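Local coordinates for putative uncharacterized protein (Archaeoglobus fulgidus, PDB 4KPP), which probably exchanges calcium ions for protons across the membrane, as a member of the sodium/calcium exchanger family, at residues L16-P19 against W20-L24; W116-V119 against A120-F124; D136-R139 against L140-F144; E233-I237 against A238-E242; I293-I296 against Y297-A301. All blocks are in the same frame, centred on the assembly; numbering follows the deposited sequence.

Interaction 1. Residues L16-P19 against W20-L24; sequences LTLP and WLISL. With OLA (oleic acid), chain F.
T17 and L21 meet one turn apart, side by side and pointing the same way. On L21, CB sits 3.5 Å from the carbonyl O of T17. CG is as close to that oxygen, and the branch CD1 goes on to OG1 of T17 at 3.6 Å. That OG1 already bonds S14 O, so the methyl simply rests against a hydroxyl in use. T17 O is not merely packed upon: L21 N bonds it at 2.9 Å, nearly straight (165°), and W20 N adds a weak bond to it. The next rung repeats the pattern with I22 N on L18 O at 2.7 Å, while CD1 of I22 touches CB of L18, the two side chains crossing obliquely.

P19 O receives S23 N weakly at 3.4 Å. It also lies near S23 OG, which the torsion (chi1 -58°) sets beside its own backbone N; H30 NE2 is a further partner of that OG. A water accepts from W20 N at 2.9 Å and lies 2.7 Å from L16 O, bridging the two. L24 lays CG over one face of the W20 ring and its CB against the oleic acid chain. This is the first turn of helix 18-25, packed against helices 32-60 and 202-221, with proline at an early position where its lack of an N-H costs no helix bond.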
loop_
_atom_site.group_PDB
_atom_site.type_symbol
_atom_site.label_atom_id
_atom_site.label_comp_id
_atom_site.label_asym_id
_atom_site.label_seq_id
_atom_site.Cartn_x
_atom_site.Cartn_y
_atom_site.Cartn_z
ATOM N N LEU A 16 -13.920 -2.001 18.313
ATOM C CA LEU A 16 -12.637 -2.701 18.332
ATOM C C LEU A 16 -11.455 -1.776 18.648
ATOM O O LEU A 16 -10.374 -2.245 19.008
ATOM C CB LEU A 16 -12.402 -3.432 17.009
ATOM C CG LEU A 16 -13.331 -4.602 16.674
ATOM C CD1 LEU A 16 -12.937 -5.224 15.344
ATOM C CD2 LEU A 16 -13.321 -5.650 17.781
ATOM N N THR A 17 -11.661 -0.469 18.506
ATOM C CA THR A 17 -10.637 0.513 18.861
ATOM C C THR A 17 -10.619 0.736 20.365
ATOM O O THR A 17 -9.612 1.160 20.927
ATOM C CB THR A 17 -10.875 1.885 18.185
ATOM O OG1 THR A 17 -12.099 2.458 18.665
ATOM C CG2 THR A 17 -10.936 1.752 16.673
ATOM N N LEU A 18 -11.750 0.454 21.006
ATOM C CA LEU A 18 -11.934 0.712 22.434
ATOM C C LEU A 18 -10.922 0.052 23.388
ATOM O O LEU A 18 -10.459 0.707 24.320
ATOM C CB LEU A 18 -13.372 0.387 22.861
ATOM C CG LEU A 18 -14.368 1.548 22.983
ATOM C CD1 LEU A 18 -14.033 2.711 22.049
ATOM C CD2 LEU A 18 -15.794 1.057 22.757
ATOM N N PRO A 19 -10.582 -1.237 23.173
ATOM C CA PRO A 19 -9.630 -1.841 24.115
ATOM C C PRO A 19 -8.325 -1.057 24.217
ATOM O O PRO A 19 -7.792 -0.894 25.317
ATOM C CB PRO A 19 -9.383 -3.228 23.517
ATOM C CG PRO A 19 -10.650 -3.549 22.801
ATOM C CD PRO A 19 -11.119 -2.237 22.229
ATOM N N TRP A 20 -7.837 -0.548 23.090
ATOM C CA TRP A 20 -6.643 0.283 23.109
ATOM C C TRP A 20 -6.920 1.713 23.577
ATOM O O TRP A 20 -6.154 2.267 24.363
ATOM C CB TRP A 20 -5.938 0.296 21.751
ATOM C CG TRP A 20 -4.741 1.188 21.761
ATOM C CD1 TRP A 20 -4.542 2.306 21.000
ATOM C CD2 TRP A 20 -3.588 1.068 22.605
ATOM N NE1 TRP A 20 -3.329 2.878 21.306
ATOM C CE2 TRP A 20 -2.725 2.138 22.290
ATOM C CE3 TRP A 20 -3.198 0.154 23.591
ATOM C CZ2 TRP A 20 -1.497 2.319 22.927
ATOM C CZ3 TRP A 20 -1.976 0.337 24.221
ATOM C CH2 TRP A 20 -1.141 1.410 23.884
ATOM N N LEU A 21 -8.009 2.306 23.095
ATOM C CA LEU A 21 -8.353 3.681 23.459
ATOM C C LEU A 21 -8.649 3.832 24.951
ATOM O O LEU A 21 -8.238 4.810 25.578
ATOM C CB LEU A 21 -9.531 4.192 22.627
ATOM C CG LEU A 21 -9.195 4.626 21.198
ATOM C CD1 LEU A 21 -10.437 5.117 20.470
ATOM C CD2 LEU A 21 -8.110 5.696 21.197
ATOM N N ILE A 22 -9.366 2.864 25.511
ATOM C CA ILE A 22 -9.642 2.848 26.941
ATOM C C ILE A 22 -8.340 2.711 27.726
ATOM O O ILE A 22 -8.141 3.383 28.740
ATOM C CB ILE A 22 -10.609 1.705 27.305
ATOM C CG1 ILE A 22 -11.997 1.993 26.725
ATOM C CG2 ILE A 22 -10.678 1.507 28.812
ATOM C CD1 ILE A 22 -12.911 0.787 26.682
ATOM N N SER A 23 -7.449 1.852 27.236
ATOM C CA SER A 23 -6.144 1.651 27.858
ATOM C C SER A 23 -5.322 2.937 27.851
ATOM O O SER A 23 -4.602 3.225 28.806
ATOM C CB SER A 23 -5.372 0.535 27.150
ATOM O OG SER A 23 -6.093 -0.683 27.178
ATOM N N LEU A 24 -5.430 3.705 26.771
ATOM C CA LEU A 24 -4.760 4.998 26.688
ATOM C C LEU A 24 -5.370 5.987 27.676
ATOM O O LEU A 24 -4.652 6.720 28.358
ATOM C CB LEU A 24 -4.852 5.570 25.273
ATOM C CG LEU A 24 -3.843 5.094 24.229
ATOM C CD1 LEU A 24 -4.132 5.750 22.887
ATOM C CD2 LEU A 24 -2.421 5.398 24.681
HETATM C C3 OLA F . -3.683 9.531 26.953
HETATM C C4 OLA F . -4.868 10.325 26.419
HETATM C C5 OLA F . -5.366 9.752 25.097
HETATM C C6 OLA F . -6.614 8.901 25.300
HETATM C C7 OLA F . -7.633 9.166 24.198
HETATM C C8 OLA F . -9.049 8.866 24.674
HETATM O O HOH W 1 -8.082 -1.839 20.472
#

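Interaction 2. Residues W116-V119 against A120-F124; sequences WSLV and AFIAF
W116 passes its carbonyl O to A120 N at 3.1 Å, while its indole reaches over to helix 271-285. S117 comes next. Its carbonyl O takes F121 N at 2.9 Å and also has CD2 of the F121 ring 3.3 Å away, approached obliquely; its OG folds back to G113 and I114. The phenyl is carried on toward W338 and S342 of helix 338-353. Cut back to an alanine, F121 would lose its ring, which would probably leave a gap beside W338 and S342.

L118 carries the apolar side-chain contact: CG lies opposite the backbone N (chi1 -161°), and CD2 meets CD1 of I122 at 3.7 Å, the two chains crossing at a slant. Behind it, L118 O holds I122 N at 2.9 Å. V119 ends the segment, its carbonyl O accepting A123 N at 3.0 Å while its methyls press on helices 271-285 and 242-267. Four successive bonds of this i to i+4 kind, with apolar side chains fanned out toward several neighbours, make up the later turns of the long alpha-helix 96-127, predicted to span the membrane in this sodium/calcium exchanger fold.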
loop_
_atom_site.group_PDB
_atom_site.type_symbol
_atom_site.label_atom_id
_atom_site.label_comp_id
_atom_site.label_asym_id
_atom_site.label_seq_id
_atom_site.Cartn_x
_atom_site.Cartn_y
_atom_site.Cartn_z
ATOM N N TRP A 116 -1.478 -9.268 -4.774
ATOM C CA TRP A 116 -1.861 -9.468 -6.173
ATOM C C TRP A 116 -2.093 -10.938 -6.502
ATOM O O TRP A 116 -3.026 -11.278 -7.227
ATOM C CB TRP A 116 -0.798 -8.915 -7.125
ATOM C CG TRP A 116 -0.677 -7.427 -7.146
ATOM C CD1 TRP A 116 -1.138 -6.548 -6.207
ATOM C CD2 TRP A 116 -0.049 -6.637 -8.161
ATOM N NE1 TRP A 116 -0.830 -5.259 -6.574
ATOM C CE2 TRP A 116 -0.164 -5.289 -7.772
ATOM C CE3 TRP A 116 0.597 -6.941 -9.364
ATOM C CZ2 TRP A 116 0.346 -4.247 -8.543
ATOM C CZ3 TRP A 116 1.102 -5.905 -10.123
ATOM C CH2 TRP A 116 0.975 -4.575 -9.711
ATOM N N SER A 117 -1.240 -11.806 -5.971
ATOM C CA SER A 117 -1.332 -13.231 -6.265
ATOM C C SER A 117 -2.545 -13.866 -5.590
ATOM O O SER A 117 -3.295 -14.605 -6.223
ATOM C CB SER A 117 -0.053 -13.956 -5.844
ATOM O OG SER A 117 0.068 -13.988 -4.434
ATOM N N LEU A 118 -2.724 -13.572 -4.304
ATOM C CA LEU A 118 -3.835 -14.111 -3.524
ATOM C C LEU A 118 -5.168 -13.721 -4.151
ATOM O O LEU A 118 -6.004 -14.580 -4.439
ATOM C CB LEU A 118 -3.763 -13.596 -2.083
ATOM C CG LEU A 118 -4.500 -14.282 -0.925
ATOM C CD1 LEU A 118 -5.402 -13.282 -0.207
ATOM C CD2 LEU A 118 -5.286 -15.521 -1.355
ATOM N N VAL A 119 -5.354 -12.422 -4.364
ATOM C CA VAL A 119 -6.588 -11.907 -4.943
ATOM C C VAL A 119 -6.863 -12.529 -6.312
ATOM O O VAL A 119 -8.001 -12.883 -6.624
ATOM C CB VAL A 119 -6.563 -10.367 -5.035
ATOM C CG1 VAL A 119 -7.737 -9.850 -5.847
ATOM C CG2 VAL A 119 -6.577 -9.763 -3.638
ATOM N N ALA A 120 -5.814 -12.681 -7.114
ATOM C CA ALA A 120 -5.949 -13.309 -8.425
ATOM C C ALA A 120 -6.381 -14.769 -8.302
ATOM O O ALA A 120 -7.254 -15.224 -9.038
ATOM C CB ALA A 120 -4.649 -13.195 -9.215
ATOM N N PHE A 121 -5.770 -15.497 -7.368
ATOM C CA PHE A 121 -6.108 -16.906 -7.142
ATOM C C PHE A 121 -7.553 -17.103 -6.696
ATOM O O PHE A 121 -8.230 -18.026 -7.148
ATOM C CB PHE A 121 -5.162 -17.536 -6.117
ATOM C CG PHE A 121 -3.854 -17.987 -6.697
ATOM C CD1 PHE A 121 -3.799 -18.552 -7.961
ATOM C CD2 PHE A 121 -2.677 -17.841 -5.980
ATOM C CE1 PHE A 121 -2.593 -18.968 -8.500
ATOM C CE2 PHE A 121 -1.468 -18.253 -6.512
ATOM C CZ PHE A 121 -1.426 -18.817 -7.773
ATOM N N ILE A 122 -8.019 -16.237 -5.801
ATOM C CA ILE A 122 -9.393 -16.305 -5.322
ATOM C C ILE A 122 -10.357 -15.981 -6.456
ATOM O O ILE A 122 -11.409 -16.608 -6.591
ATOM C CB ILE A 122 -9.621 -15.349 -4.137
ATOM C CG1 ILE A 122 -8.756 -15.776 -2.948
ATOM C CG2 ILE A 122 -11.092 -15.311 -3.744
ATOM C CD1 ILE A 122 -8.931 -14.910 -1.725
ATOM N N ALA A 123 -9.978 -15.008 -7.281
ATOM C CA ALA A 123 -10.764 -14.639 -8.452
ATOM C C ALA A 123 -10.864 -15.805 -9.434
ATOM O O ALA A 123 -11.893 -15.994 -10.085
ATOM C CB ALA A 123 -10.169 -13.416 -9.130
ATOM N N PHE A 124 -9.792 -16.584 -9.531
ATOM C CA PHE A 124 -9.778 -17.758 -10.394
ATOM C C PHE A 124 -10.834 -18.776 -9.979
ATOM O O PHE A 124 -11.566 -19.296 -10.816
ATOM C CB PHE A 124 -8.395 -18.408 -10.391
ATOM C CG PHE A 124 -7.339 -17.584 -11.067
ATOM C CD1 PHE A 124 -7.671 -16.717 -12.096
ATOM C CD2 PHE A 124 -6.014 -17.672 -10.673
ATOM C CE1 PHE A 124 -6.700 -15.955 -12.723
ATOM C CE2 PHE A 124 -5.041 -16.911 -11.295
ATOM C CZ PHE A 124 -5.385 -16.052 -12.321
#

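Interaction 3. Residues D136-R139 against L140-F144; sequences DGIR and LEIFF
The opening of membrane helix 138-152 is held by I138, which presses on both E141 and I142. It uses two branches: CG2 meets CD1 of I142 at 3.7 Å, and CD1 meets CG of E141 at 3.6 Å, each chain crossing that of I138 at about a right angle. Under this packing I138 O accepts I142 N at 3.0 Å. One residue earlier, G137 O takes L140 N at 3.1 Å, a bond spanning three residues.

E141 is bent unusually. Its CG nearly eclipses the backbone N (chi1 10°), a strained torsion, and the chain then turns at the next bond, which brings OE2 to 2.8 Å from G137 O. The other carboxylate oxygen, OE1, bonds the hydroxyl of Y176 on helix 163-182. R139 sends its extended chain off in another direction, NH2 forming a salt bridge with E381, while its carbonyl O is gripped twice, by F143 N at 3.2 Å and by S385 OG. The side chain of I142 stands about 7 Å from that of D333, a calcium ligand.

Chemically, the helix start is split: an isoleucine seam on one flank, and polar ends that find their mates on helices 163-182 and 379-393. As a carboxylate, the buried E141 would turn OE2 to another acceptor with no proton to share, which would probably disfavour its negative charge.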
loop_
_atom_site.group_PDB
_atom_site.type_symbol
_atom_site.label_atom_id
_atom_site.label_comp_id
_atom_site.label_asym_id
_atom_site.label_seq_id
_atom_site.Cartn_x
_atom_site.Cartn_y
_atom_site.Cartn_z
ATOM N N ASP A 136 -8.760 -0.924 -19.530
ATOM C CA ASP A 136 -7.812 -0.197 -20.370
ATOM C C ASP A 136 -7.148 0.936 -19.600
ATOM O O ASP A 136 -6.047 1.370 -19.947
ATOM C CB ASP A 136 -8.506 0.367 -21.612
ATOM C CG ASP A 136 -8.946 -0.714 -22.577
ATOM O OD1 ASP A 136 -8.315 -1.793 -22.591
ATOM O OD2 ASP A 136 -9.919 -0.482 -23.327
ATOM N N GLY A 137 -7.823 1.416 -18.558
ATOM C CA GLY A 137 -7.325 2.524 -17.766
ATOM C C GLY A 137 -6.078 2.177 -16.978
ATOM O O GLY A 137 -5.373 3.062 -16.506
ATOM N N ILE A 138 -5.807 0.883 -16.843
ATOM C CA ILE A 138 -4.633 0.402 -16.123
ATOM C C ILE A 138 -3.331 0.890 -16.768
ATOM O O ILE A 138 -2.318 1.060 -16.088
ATOM C CB ILE A 138 -4.677 -1.149 -15.968
ATOM C CG1 ILE A 138 -5.557 -1.526 -14.778
ATOM C CG2 ILE A 138 -3.299 -1.747 -15.750
ATOM C CD1 ILE A 138 -5.088 -0.920 -13.465
ATOM N N ARG A 139 -3.372 1.154 -18.073
ATOM C CA ARG A 139 -2.199 1.652 -18.794
ATOM C C ARG A 139 -1.635 2.930 -18.175
ATOM O O ARG A 139 -0.452 3.229 -18.320
ATOM C CB ARG A 139 -2.521 1.890 -20.269
ATOM C CG ARG A 139 -2.946 0.654 -21.042
ATOM C CD ARG A 139 -2.906 0.928 -22.538
ATOM N NE ARG A 139 -3.816 0.073 -23.299
ATOM C CZ ARG A 139 -3.477 -1.099 -23.828
ATOM N NH1 ARG A 139 -4.371 -1.803 -24.507
ATOM N NH2 ARG A 139 -2.245 -1.566 -23.676
ATOM N N LEU A 140 -2.493 3.682 -17.495
ATOM C CA LEU A 140 -2.072 4.866 -16.761
ATOM C C LEU A 140 -1.090 4.459 -15.664
ATOM O O LEU A 140 0.061 4.900 -15.657
ATOM C CB LEU A 140 -3.291 5.564 -16.144
ATOM C CG LEU A 140 -3.273 7.072 -15.850
ATOM C CD1 LEU A 140 -4.258 7.401 -14.732
ATOM C CD2 LEU A 140 -1.890 7.616 -15.519
ATOM N N GLU A 141 -1.550 3.621 -14.739
ATOM C CA GLU A 141 -0.717 3.203 -13.616
ATOM C C GLU A 141 0.529 2.453 -14.076
ATOM O O GLU A 141 1.574 2.546 -13.442
ATOM C CB GLU A 141 -1.506 2.365 -12.598
ATOM C CG GLU A 141 -2.891 1.944 -13.044
ATOM C CD GLU A 141 -3.937 3.025 -12.835
ATOM O OE1 GLU A 141 -4.022 3.570 -11.714
ATOM O OE2 GLU A 141 -4.674 3.328 -13.796
ATOM N N ILE A 142 0.411 1.720 -15.180
ATOM C CA ILE A 142 1.548 1.005 -15.762
ATOM C C ILE A 142 2.680 1.966 -16.121
ATOM O O ILE A 142 3.849 1.710 -15.827
ATOM C CB ILE A 142 1.131 0.216 -17.021
ATOM C CG1 ILE A 142 0.201 -0.938 -16.644
ATOM C CG2 ILE A 142 2.354 -0.312 -17.760
ATOM C CD1 ILE A 142 -0.241 -1.779 -17.826
ATOM N N PHE A 143 2.316 3.077 -16.752
ATOM C CA PHE A 143 3.274 4.100 -17.153
ATOM C C PHE A 143 4.038 4.663 -15.959
ATOM O O PHE A 143 5.267 4.759 -15.983
ATOM C CB PHE A 143 2.549 5.228 -17.888
ATOM C CG PHE A 143 3.436 6.374 -18.279
ATOM C CD1 PHE A 143 4.180 6.322 -19.445
ATOM C CD2 PHE A 143 3.514 7.509 -17.488
ATOM C CE1 PHE A 143 4.996 7.380 -19.811
ATOM C CE2 PHE A 143 4.323 8.565 -17.846
ATOM C CZ PHE A 143 5.067 8.503 -19.008
ATOM N N PHE A 144 3.307 5.037 -14.914
ATOM C CA PHE A 144 3.928 5.628 -13.736
ATOM C C PHE A 144 4.699 4.611 -12.915
ATOM O O PHE A 144 5.684 4.950 -12.264
ATOM C CB PHE A 144 2.895 6.357 -12.880
ATOM C CG PHE A 144 2.580 7.731 -13.378
ATOM C CD1 PHE A 144 3.434 8.787 -13.104
ATOM C CD2 PHE A 144 1.448 7.967 -14.140
ATOM C CE1 PHE A 144 3.159 10.055 -13.570
ATOM C CE2 PHE A 144 1.168 9.233 -14.606
ATOM C CZ PHE A 144 2.025 10.277 -14.322
#

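Interaction 4. Residues E233-I237 against A238-E242; sequences ETARI and AGIDE
The backbone from T234 to A238 closes with A238 N on T234 O at 3.2 Å, after which A238 leaves helical angles and the chain doubles back so that I240 comes beside A235. There CG2 of I240, a poorly ordered residue, lies 4.0 Å from the A235 methyl.

The charged side chains do the rest. R236 bends at its third torsion (chi3 -62°), which brings the guanidinium round to E242: NH1 gives a hydrogen bond to OE2 at 3.1 Å, part of a salt bridge. OE2 sits at the guanidinium edge, near its plane, but the carboxylate plane is turned 90° to it. The same oxygen also rests 3.3 Å from CG of R236, so the acid lies along the arginine stem as well as at its end. NH2 reaches E233 OE1 at 3.3 Å in a second, more tilted salt bridge. A lysine in place of E242 would probably set a positive charge against R236, cutting the tie across the loop and leaving NH1 without its mate. Just before it, D241 caps helix 242-267 through OD1 to F243 N. One arginine shared by two acids thus clasps the last turn of helix 224-237 to the start of the next helix, on the protein surface.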
loop_
_atom_site.group_PDB
_atom_site.type_symbol
_atom_site.label_atom_id
_atom_site.label_comp_id
_atom_site.label_asym_id
_atom_site.label_seq_id
_atom_site.Cartn_x
_atom_site.Cartn_y
_atom_site.Cartn_z
ATOM N N GLU A 233 9.579 -4.740 20.606
ATOM C CA GLU A 233 9.793 -5.302 21.932
ATOM C C GLU A 233 9.514 -6.800 21.946
ATOM O O GLU A 233 10.313 -7.582 22.459
ATOM C CB GLU A 233 8.914 -4.593 22.962
ATOM C CG GLU A 233 9.680 -3.739 23.955
ATOM C CD GLU A 233 10.481 -4.563 24.942
ATOM O OE1 GLU A 233 11.562 -5.067 24.568
ATOM O OE2 GLU A 233 10.026 -4.702 26.096
ATOM N N THR A 234 8.377 -7.188 21.377
ATOM C CA THR A 234 7.988 -8.591 21.294
ATOM C C THR A 234 9.054 -9.433 20.596
ATOM O O THR A 234 9.398 -10.520 21.058
ATOM C CB THR A 234 6.631 -8.755 20.564
ATOM O OG1 THR A 234 5.593 -8.142 21.338
ATOM C CG2 THR A 234 6.294 -10.221 20.367
ATOM N N ALA A 235 9.584 -8.915 19.492
ATOM C CA ALA A 235 10.605 -9.625 18.726
ATOM C C ALA A 235 11.910 -9.783 19.507
ATOM O O ALA A 235 12.630 -10.768 19.333
ATOM C CB ALA A 235 10.858 -8.924 17.395
ATOM N N ARG A 236 12.206 -8.812 20.368
ATOM C CA ARG A 236 13.429 -8.831 21.171
ATOM C C ARG A 236 13.409 -9.853 22.310
ATOM O O ARG A 236 14.387 -10.571 22.502
ATOM C CB ARG A 236 13.757 -7.436 21.721
ATOM C CG ARG A 236 14.308 -6.464 20.691
ATOM C CD ARG A 236 14.958 -5.251 21.353
ATOM N NE ARG A 236 14.015 -4.462 22.141
ATOM C CZ ARG A 236 13.350 -3.408 21.678
ATOM N NH1 ARG A 236 13.521 -3.015 20.424
ATOM N NH2 ARG A 236 12.513 -2.747 22.467
ATOM N N ILE A 237 12.322 -9.921 23.074
ATOM C CA ILE A 237 12.280 -10.899 24.162
ATOM C C ILE A 237 12.178 -12.318 23.601
ATOM O O ILE A 237 12.642 -13.276 24.220
ATOM C CB ILE A 237 11.174 -10.628 25.224
ATOM C CG1 ILE A 237 10.010 -11.617 25.084
ATOM C CG2 ILE A 237 10.725 -9.167 25.195
ATOM C CD1 ILE A 237 9.182 -11.758 26.338
ATOM N N ALA A 238 11.588 -12.443 22.419
ATOM C CA ALA A 238 11.621 -13.704 21.691
ATOM C C ALA A 238 12.973 -13.818 20.988
ATOM O O ALA A 238 13.859 -12.988 21.195
ATOM C CB ALA A 238 10.478 -13.781 20.698
ATOM N N GLY A 239 13.139 -14.836 20.155
ATOM C CA GLY A 239 14.405 -15.024 19.469
ATOM C C GLY A 239 14.412 -14.472 18.057
ATOM O O GLY A 239 15.374 -14.665 17.313
ATOM N N ILE A 240 13.343 -13.770 17.694
ATOM C CA ILE A 240 13.134 -13.335 16.315
ATOM C C ILE A 240 13.832 -12.021 15.954
ATOM O O ILE A 240 13.772 -11.041 16.699
ATOM C CB ILE A 240 11.622 -13.259 15.977
ATOM C CG1 ILE A 240 11.362 -12.254 14.849
ATOM C CG2 ILE A 240 10.817 -12.915 17.222
ATOM C CD1 ILE A 240 10.519 -12.808 13.711
ATOM N N ASP A 241 14.505 -12.026 14.807
ATOM C CA ASP A 241 15.153 -10.839 14.265
ATOM C C ASP A 241 14.148 -9.710 14.035
ATOM O O ASP A 241 13.073 -9.922 13.475
ATOM C CB ASP A 241 15.870 -11.187 12.957
ATOM C CG ASP A 241 16.469 -9.972 12.267
ATOM O OD1 ASP A 241 16.722 -8.947 12.936
ATOM O OD2 ASP A 241 16.699 -10.049 11.043
ATOM N N GLU A 242 14.520 -8.508 14.459
ATOM C CA GLU A 242 13.643 -7.345 14.370
ATOM C C GLU A 242 13.304 -6.957 12.932
ATOM O O GLU A 242 12.252 -6.371 12.674
ATOM C CB GLU A 242 14.269 -6.154 15.098
ATOM C CG GLU A 242 14.396 -6.336 16.600
ATOM C CD GLU A 242 15.304 -5.302 17.233
ATOM O OE1 GLU A 242 16.498 -5.264 16.871
ATOM O OE2 GLU A 242 14.828 -4.525 18.088
#

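Interaction 5. Residues I293-I296 against Y297-A301; sequences IAII and YSISA
Y297 sets its N-H on I293 O, the N at 3.0 Å. Its CB brushes that same oxygen at 3.3 Å. Because CG lies opposite the backbone N (chi1 -177°), the ring is carried outward from the preceding turn, to A89 of helix 76-91 and to L307 and P308.

S298 follows with a divided grip: its N is 3.4 Å from A294 O and nearer to I295 O, and both bonds are weak. Its hydroxyl bonds Q305 N. These residues form the far end of membrane helix 288-299, from which the chain runs on to strand 307-308, paired antiparallel with 160-161; the hydroxyl of S298 therefore spans from the helix to the segment leading into that strand.

I299 restores the regular pattern. Its N meets I295 O at 3.0 Å, and its CD1 lies 3.7 Å from CG2 of I295, the two isoleucines side by side and pointing the same way along the surface, where they may face lipid. CG1 of I299 covers the I295 carbonyl O as well, at 3.3 Å.

S300 gives its N-H to I296 O, with N at 2.9 Å and the bond nearly straight at 174°. Its OG sits 3.0 Å from that same I296 oxygen, but W87 O, on helix 76-91, also lies within reach of its single proton, and which of the two takes it is not settled.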
loop_
_atom_site.group_PDB
_atom_site.type_symbol
_atom_site.label_atom_id
_atom_site.label_comp_id
_atom_site.label_asym_id
_atom_site.label_seq_id
_atom_site.Cartn_x
_atom_site.Cartn_y
_atom_site.Cartn_z
ATOM N N ILE A 293 8.872 9.003 3.524
ATOM C CA ILE A 293 9.862 8.603 4.519
ATOM C C ILE A 293 11.155 9.417 4.407
ATOM O O ILE A 293 11.789 9.721 5.418
ATOM C CB ILE A 293 10.163 7.082 4.500
ATOM C CG1 ILE A 293 10.796 6.659 3.174
ATOM C CG2 ILE A 293 8.897 6.277 4.790
ATOM C CD1 ILE A 293 11.291 5.230 3.170
ATOM N N ALA A 294 11.533 9.784 3.186
ATOM C CA ALA A 294 12.729 10.599 2.982
ATOM C C ALA A 294 12.495 12.029 3.461
ATOM O O ALA A 294 13.374 12.640 4.068
ATOM C CB ALA A 294 13.152 10.581 1.521
ATOM N N ILE A 295 11.303 12.557 3.189
ATOM C CA ILE A 295 10.929 13.892 3.647
ATOM C C ILE A 295 10.871 13.948 5.172
ATOM O O ILE A 295 11.459 14.838 5.788
ATOM C CB ILE A 295 9.571 14.342 3.053
ATOM C CG1 ILE A 295 9.741 14.768 1.592
ATOM C CG2 ILE A 295 8.993 15.498 3.849
ATOM C CD1 ILE A 295 8.437 15.111 0.893
ATOM N N ILE A 296 10.167 12.990 5.768
ATOM C CA ILE A 296 10.046 12.896 7.221
ATOM C C ILE A 296 11.416 12.784 7.893
ATOM O O ILE A 296 11.645 13.364 8.956
ATOM C CB ILE A 296 9.137 11.710 7.635
ATOM C CG1 ILE A 296 7.672 12.034 7.334
ATOM C CG2 ILE A 296 9.288 11.391 9.112
ATOM C CD1 ILE A 296 6.704 10.944 7.764
ATOM N N TYR A 297 12.328 12.054 7.258
ATOM C CA TYR A 297 13.691 11.910 7.763
ATOM C C TYR A 297 14.392 13.264 7.919
ATOM O O TYR A 297 15.186 13.455 8.839
ATOM C CB TYR A 297 14.504 10.989 6.847
ATOM C CG TYR A 297 15.914 10.714 7.330
ATOM C CD1 TYR A 297 16.146 9.882 8.420
ATOM C CD2 TYR A 297 17.010 11.272 6.687
ATOM C CE1 TYR A 297 17.431 9.624 8.863
ATOM C CE2 TYR A 297 18.300 11.019 7.121
ATOM C CZ TYR A 297 18.505 10.193 8.209
ATOM O OH TYR A 297 19.782 9.935 8.652
ATOM N N SER A 298 14.092 14.199 7.021
ATOM C CA SER A 298 14.659 15.539 7.109
ATOM C C SER A 298 13.904 16.400 8.117
ATOM O O SER A 298 14.506 17.186 8.845
ATOM C CB SER A 298 14.666 16.221 5.741
ATOM O OG SER A 298 15.685 15.697 4.911
ATOM N N ILE A 299 12.585 16.248 8.154
ATOM C CA ILE A 299 11.750 17.054 9.040
ATOM C C ILE A 299 12.007 16.752 10.514
ATOM O O ILE A 299 12.188 17.666 11.316
ATOM C CB ILE A 299 10.247 16.873 8.729
ATOM C CG1 ILE A 299 9.932 17.378 7.319
ATOM C CG2 ILE A 299 9.395 17.604 9.758
ATOM C CD1 ILE A 299 8.463 17.332 6.970
ATOM N N SER A 300 12.028 15.467 10.861
ATOM C CA SER A 300 12.203 15.043 12.249
ATOM C C SER A 300 13.574 15.412 12.808
ATOM O O SER A 300 13.746 15.532 14.020
ATOM C CB SER A 300 11.973 13.537 12.389
ATOM O OG SER A 300 12.922 12.796 11.641
ATOM N N ALA A 301 14.542 15.593 11.916
ATOM C CA ALA A 301 15.887 15.987 12.313
ATOM C C ALA A 301 16.035 17.502 12.246
ATOM O O ALA A 301 17.035 18.056 12.707
ATOM C CB ALA A 301 16.919 15.320 11.418
#

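In the fold
All five contacts are local and none touches another: four lie along single helices, and interaction 4 spans the turn between two. Interaction 2 is the most buried, and its chemistry is plain backbone bonding and apolar packing. Interaction 3, the nearest to it at about 8 Å between closest atoms, sits at a helix start and adds a buried glutamate bonded to a tyrosine and an arginine paired with an acid of another helix. Interactions 1 and 5 are partly buried, at a helix beginning and a helix end; both bring serines into play, through S23 to H30 and S298 to Q305, and interaction 1 also a water. Interaction 4, on the surface, is the one where an ion pair spans the two segments.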